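PDB 7A0J: Serine/threonine-protein kinase-like protein ACR4 from Arabidopsis thaliana, which acts, through the extracellular propeller domain seen here, as a plant membrane receptor kinase that with the CLE40 peptide controls formative cell divisions in root meristems. Local coordinates for residues G60-M63 with L64-Q67; L143-S147 with E148-A152. All coordinates share one frame; numbering follows the deposited sequence.

Contact 1 of 2, residues G60-M63 with L64-Q67; sequences GLLM and LSHQ
Leu62 N donates to Gln67 O across 3.1 Å, an almost straight bond (172° at the hydrogen) that ties the two ends of a four-residue turn together. Inside it, Leu62 O meets two groups of His66: a weak, bent bond from its N, and its CA-H, with His66 CA 3.1 Å from that oxygen. His66 has a left-handed helical backbone (phi 60°), consistent with the chain turning back toward the strand here. The turn joins strands 57-62 and 68-72 of an antiparallel hairpin in the second repeat of the WD40-type propeller. The imidazole of His66 has Leu64 O over one face, 3.9 Å from the ring plane. Its NE2 comes to 3.0 Å of Met63 O, but at an angle too poor for a hydrogen bond; ND1 is the polar end that is engaged, with Glu90. Leu61, with CG anti to its own N (chi1 -177°), turns its end to the loop and brings CD1 within 3.4 Å of His66 O. Leu62 points toward the turn, where its CD1 rests 3.3 Å from Ser65 OG, while the same hydroxyl takes a long, weak bond from Gln67 N. At the bend itself the side chains of Met63 and Leu64 meet obliquely, Met63 CE against Leu64 CD2 at 4.2 Å.

Contact 2 of 2, residues L143-S147 with E148-A152; sequences LSAGS and EFNCA
Cys151 N gives a short, straight bond to Ser144 O, 2.7 Å with 169° at the hydrogen, and Ser144 N answers to Cys151 O at 3.0 Å. The two form the hydrogen-bonded pair of an antiparallel beta hairpin, strands 139-145 and 150-154, within an RCC1-type repeat of the propeller. Nearer the turn, Gly146 N reaches Phe149 O at 2.8 Å and closes the loop over Ser147 and Glu148. Ser144 and Cys151 share one face of the sheet; there Cys151 is bound by a disulfide to Cys162 of the next strand, and Ser144 OG bonds to Ser3 and to the backbone of Ala186. Ala145 and Asn150 share the other face as a non-hydrogen-bonded pair, with Asn150 CG 3.8 Å from Ala145 CA and its amide laid beside the strand. Leu143 crosses this side chain at about a right angle, and its CD1 packs on Ala152 CB at 3.9 Å. With an alanine at Asn150 the amide goes, which would probably open a gap between Leu143 and Ala145 on this buried face. At the turn, Phe149 holds CG between its N and carbonyl carbon (chi1 67°), laying one face of the ring against Gly146; that glycine, with no CB to collide, sets its CA 3.8 Å from the ring centroid, only 15° off the normal.

How the contacts relate
Contacts 1 and 2 belong to different blades of the same propeller, the second and fourth repeats, with centres about 20 Å apart and nearest atoms about 9 Å apart, so they do not touch. Contact 2 is buried, its centre about 9 Å from that of the chain, whereas contact 1 lies farther out at about 16 Å and is only partly buried. What links them is strand 91-96 and the residues leading into it: Glu90 and Tyr91 bond to His66 of the 60-67 turn, while Glu93 bonds to Leu143 N and Ser95 packs on Leu143 and Ala145.

Contact 1 of 2, residues G60-M63 with L64-Q67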
ATOM      1  N   GLY A  60      -9.727  -2.476  -3.280  1.00 32.85           N
ATOM      2  CA  GLY A  60      -9.073  -3.105  -4.438  1.00 33.40           C
ATOM      3  C   GLY A  60      -9.397  -2.357  -5.717  1.00 34.26           C
ATOM      4  O   GLY A  60     -10.437  -1.667  -5.752  1.00 34.44           O
ATOM      5  N   LEU A  61      -8.524  -2.465  -6.718  1.00 34.97           N
ATOM      6  CA  LEU A  61      -8.790  -1.997  -8.102  1.00 36.46           C
ATOM      7  C   LEU A  61      -9.466  -3.143  -8.861  1.00 37.34           C
ATOM      8  O   LEU A  61      -8.808  -4.182  -9.055  1.00 37.70           O
ATOM      9  CB  LEU A  61      -7.469  -1.578  -8.756  1.00 37.47           C
ATOM     10  CG  LEU A  61      -7.579  -1.010 -10.170  1.00 39.48           C
ATOM     11  CD1 LEU A  61      -8.581   0.134 -10.226  1.00 39.75           C
ATOM     12  CD2 LEU A  61      -6.218  -0.551 -10.671  1.00 40.65           C
ATOM     13  N   LEU A  62     -10.740  -2.970  -9.231  1.00 38.08           N
ATOM     14  CA  LEU A  62     -11.550  -3.980  -9.967  1.00 39.60           C
ATOM     15  C   LEU A  62     -10.911  -4.236 -11.337  1.00 42.03           C
ATOM     16  O   LEU A  62     -10.543  -3.257 -12.009  1.00 42.70           O
ATOM     17  CB  LEU A  62     -12.990  -3.477 -10.115  1.00 40.11           C
ATOM     18  CG  LEU A  62     -13.831  -3.486  -8.840  1.00 38.59           C
ATOM     19  CD1 LEU A  62     -15.113  -2.687  -9.030  1.00 39.55           C
ATOM     20  CD2 LEU A  62     -14.150  -4.911  -8.409  1.00 38.34           C
ATOM     21  N   MET A  63     -10.799  -5.508 -11.725  1.00 43.62           N
ATOM     22  CA  MET A  63     -10.089  -5.960 -12.952  1.00 46.45           C
ATOM     23  C   MET A  63     -10.853  -5.510 -14.204  1.00 48.52           C
ATOM     24  O   MET A  63     -10.187  -5.146 -15.190  1.00 50.18           O
ATOM     25  CB  MET A  63      -9.944  -7.484 -12.965  1.00 48.18           C
ATOM     26  CG  MET A  63      -9.050  -8.000 -14.075  1.00 51.45           C
ATOM     27  SD  MET A  63      -8.800  -9.785 -13.966  1.00 54.12           S
ATOM     28  CE  MET A  63     -10.372 -10.372 -14.597  1.00 56.05           C
ATOM     29  N   LEU A  64     -12.190  -5.536 -14.172  1.00 48.51           N
ATOM     30  CA  LEU A  64     -13.051  -5.277 -15.360  1.00 51.11           C
ATOM     31  C   LEU A  64     -13.339  -3.777 -15.492  1.00 50.61           C
ATOM     32  O   LEU A  64     -13.038  -3.219 -16.564  1.00 52.96           O
ATOM     33  CB  LEU A  64     -14.343  -6.092 -15.234  1.00 51.91           C
ATOM     34  CG  LEU A  64     -14.162  -7.609 -15.164  1.00 52.87           C
ATOM     35  CD1 LEU A  64     -15.504  -8.312 -15.032  1.00 53.98           C
ATOM     36  CD2 LEU A  64     -13.410  -8.130 -16.381  1.00 55.97           C
ATOM     37  N   SER A  65     -13.890  -3.149 -14.450  1.00 48.10           N
ATOM     38  CA  SER A  65     -14.358  -1.736 -14.461  1.00 47.98           C
ATOM     39  C   SER A  65     -13.194  -0.765 -14.211  1.00 46.87           C
ATOM     40  O   SER A  65     -13.336   0.418 -14.573  1.00 48.19           O
ATOM     41  CB  SER A  65     -15.459  -1.527 -13.459  1.00 46.59           C
ATOM     42  OG  SER A  65     -14.961  -1.618 -12.134  1.00 43.90           O
ATOM     43  N   HIS A  66     -12.099  -1.240 -13.606  1.00 44.92           N
ATOM     44  CA  HIS A  66     -10.890  -0.439 -13.261  1.00 44.05           C
ATOM     45  C   HIS A  66     -11.271   0.699 -12.303  1.00 42.57           C
ATOM     46  O   HIS A  66     -10.659   1.781 -12.394  1.00 42.87           O
ATOM     47  CB  HIS A  66     -10.191   0.067 -14.535  1.00 46.51           C
ATOM     48  CG  HIS A  66      -9.656  -1.024 -15.403  1.00 48.11           C
ATOM     49  ND1 HIS A  66      -9.776  -0.999 -16.779  1.00 51.53           N
ATOM     50  CD2 HIS A  66      -9.002  -2.165 -15.100  1.00 47.47           C
ATOM     51  CE1 HIS A  66      -9.215  -2.078 -17.286  1.00 52.67           C
ATOM     52  NE2 HIS A  66      -8.734  -2.811 -16.276  1.00 50.35           N
ATOM     53  N   GLN A  67     -12.238   0.454 -11.413  1.00 40.99           N
ATOM     54  CA  GLN A  67     -12.699   1.425 -10.385  1.00 39.95           C
ATOM     55  C   GLN A  67     -12.288   0.915  -9.007  1.00 37.67           C
ATOM     56  O   GLN A  67     -12.211  -0.293  -8.790  1.00 36.83           O
ATOM     57  CB  GLN A  67     -14.212   1.628 -10.475  1.00 40.62           C
ATOM     58  CG  GLN A  67     -14.656   2.264 -11.784  1.00 43.18           C
ATOM     59  CD  GLN A  67     -16.103   2.694 -11.777  1.00 44.28           C
ATOM     60  OE1 GLN A  67     -16.949   2.102 -11.109  1.00 43.22           O
ATOM     61  NE2 GLN A  67     -16.399   3.736 -12.537  1.00 46.26           N
TER

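Contact 2 of 2, residues L143-S147 with E148-A152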
ATOM      1  N   LEU A 143       1.644   5.010  -6.537  1.00 42.23           N
ATOM      2  CA  LEU A 143       0.919   5.670  -5.415  1.00 41.80           C
ATOM      3  C   LEU A 143       1.212   4.909  -4.114  1.00 40.47           C
ATOM      4  O   LEU A 143       1.244   3.662  -4.148  1.00 39.64           O
ATOM      5  CB  LEU A 143      -0.587   5.693  -5.707  1.00 42.21           C
ATOM      6  CG  LEU A 143      -1.141   7.008  -6.255  1.00 43.65           C
ATOM      7  CD1 LEU A 143      -0.439   7.415  -7.540  1.00 44.72           C
ATOM      8  CD2 LEU A 143      -2.642   6.899  -6.484  1.00 44.27           C
ATOM      9  N   SER A 144       1.426   5.640  -3.017  1.00 40.24           N
ATOM     10  CA  SER A 144       1.648   5.085  -1.656  1.00 39.58           C
ATOM     11  C   SER A 144       1.097   6.067  -0.619  1.00 40.47           C
ATOM     12  O   SER A 144       1.460   7.259  -0.682  1.00 41.55           O
ATOM     13  CB  SER A 144       3.103   4.779  -1.420  1.00 39.31           C
ATOM     14  OG  SER A 144       3.249   3.729  -0.474  1.00 38.65           O
ATOM     15  N   ALA A 145       0.252   5.575   0.292  1.00 40.26           N
ATOM     16  CA  ALA A 145      -0.543   6.386   1.241  1.00 41.83           C
ATOM     17  C   ALA A 145       0.092   6.348   2.636  1.00 42.51           C
ATOM     18  O   ALA A 145       0.423   5.242   3.110  1.00 41.48           O
ATOM     19  CB  ALA A 145      -1.961   5.877   1.273  1.00 41.94           C
ATOM     20  N   GLY A 146       0.252   7.523   3.254  1.00 44.37           N
ATOM     21  CA  GLY A 146       0.555   7.679   4.688  1.00 46.04           C
ATOM     22  C   GLY A 146      -0.709   7.948   5.485  1.00 48.27           C
ATOM     23  O   GLY A 146      -1.804   7.817   4.907  1.00 48.14           O
ATOM     24  N   SER A 147      -0.570   8.313   6.763  1.00 50.72           N
ATOM     25  CA  SER A 147      -1.701   8.610   7.682  1.00 53.90           C
ATOM     26  C   SER A 147      -2.407   9.901   7.250  1.00 56.24           C
ATOM     27  O   SER A 147      -3.650   9.900   7.206  1.00 57.67           O
ATOM     28  CB  SER A 147      -1.244   8.692   9.119  1.00 56.17           C
ATOM     29  OG  SER A 147      -0.819   7.422   9.589  1.00 54.62           O
ATOM     30  N   GLU A 148      -1.641  10.956   6.947  1.00 57.23           N
ATOM     31  CA  GLU A 148      -2.165  12.320   6.660  1.00 60.14           C
ATOM     32  C   GLU A 148      -1.544  12.879   5.372  1.00 58.75           C
ATOM     33  O   GLU A 148      -1.546  14.115   5.214  1.00 61.31           O
ATOM     34  CB  GLU A 148      -1.881  13.247   7.846  1.00 64.19           C
ATOM     35  CG  GLU A 148      -2.378  12.704   9.175  1.00 66.26           C
ATOM     36  CD  GLU A 148      -2.152  13.620  10.365  1.00 70.98           C
ATOM     37  OE1 GLU A 148      -2.307  14.848  10.208  1.00 73.95           O
ATOM     38  OE2 GLU A 148      -1.821  13.102  11.452  1.00 72.13           O
ATOM     39  N   PHE A 149      -1.057  12.010   4.478  1.00 55.34           N
ATOM     40  CA  PHE A 149      -0.455  12.383   3.170  1.00 54.21           C
ATOM     41  C   PHE A 149      -0.528  11.194   2.205  1.00 51.36           C
ATOM     42  O   PHE A 149      -0.843  10.071   2.647  1.00 49.98           O
ATOM     43  CB  PHE A 149       0.995  12.839   3.354  1.00 54.46           C
ATOM     44  CG  PHE A 149       1.945  11.751   3.789  1.00 52.17           C
ATOM     45  CD1 PHE A 149       2.638  10.995   2.855  1.00 49.56           C
ATOM     46  CD2 PHE A 149       2.136  11.474   5.133  1.00 53.09           C
ATOM     47  CE1 PHE A 149       3.504   9.989   3.259  1.00 47.97           C
ATOM     48  CE2 PHE A 149       3.003  10.470   5.535  1.00 51.41           C
ATOM     49  CZ  PHE A 149       3.686   9.730   4.597  1.00 48.82           C
ATOM     50  N   ASN A 150      -0.234  11.447   0.925  1.00 51.05           N
ATOM     51  CA  ASN A 150      -0.100  10.417  -0.142  1.00 49.02           C
ATOM     52  C   ASN A 150       1.088  10.798  -1.034  1.00 49.32           C
ATOM     53  O   ASN A 150       1.285  12.007  -1.270  1.00 51.33           O
ATOM     54  CB  ASN A 150      -1.398  10.263  -0.940  1.00 48.94           C
ATOM     55  CG  ASN A 150      -1.603   8.863  -1.480  1.00 46.90           C
ATOM     56  OD1 ASN A 150      -0.878   8.417  -2.367  1.00 46.11           O
ATOM     57  ND2 ASN A 150      -2.594   8.162  -0.956  1.00 46.65           N
ATOM     58  N   CYS A 151       1.860   9.807  -1.491  1.00 48.10           N
ATOM     59  CA  CYS A 151       3.070  10.005  -2.335  1.00 48.71           C
ATOM     60  C   CYS A 151       2.921   9.249  -3.658  1.00 47.57           C
ATOM     61  O   CYS A 151       1.973   8.452  -3.786  1.00 46.32           O
ATOM     62  CB  CYS A 151       4.336   9.544  -1.623  1.00 48.90           C
ATOM     63  SG  CYS A 151       4.673  10.467  -0.102  1.00 51.82           S
ATOM     64  N   ALA A 152       3.832   9.516  -4.596  1.00 48.33           N
ATOM     65  CA  ALA A 152       3.923   8.873  -5.926  1.00 48.04           C
ATOM     66  C   ALA A 152       5.296   9.175  -6.534  1.00 49.52           C
ATOM     67  O   ALA A 152       5.944  10.145  -6.086  1.00 50.50           O
ATOM     68  CB  ALA A 152       2.807   9.364  -6.815  1.00 48.64           C
TER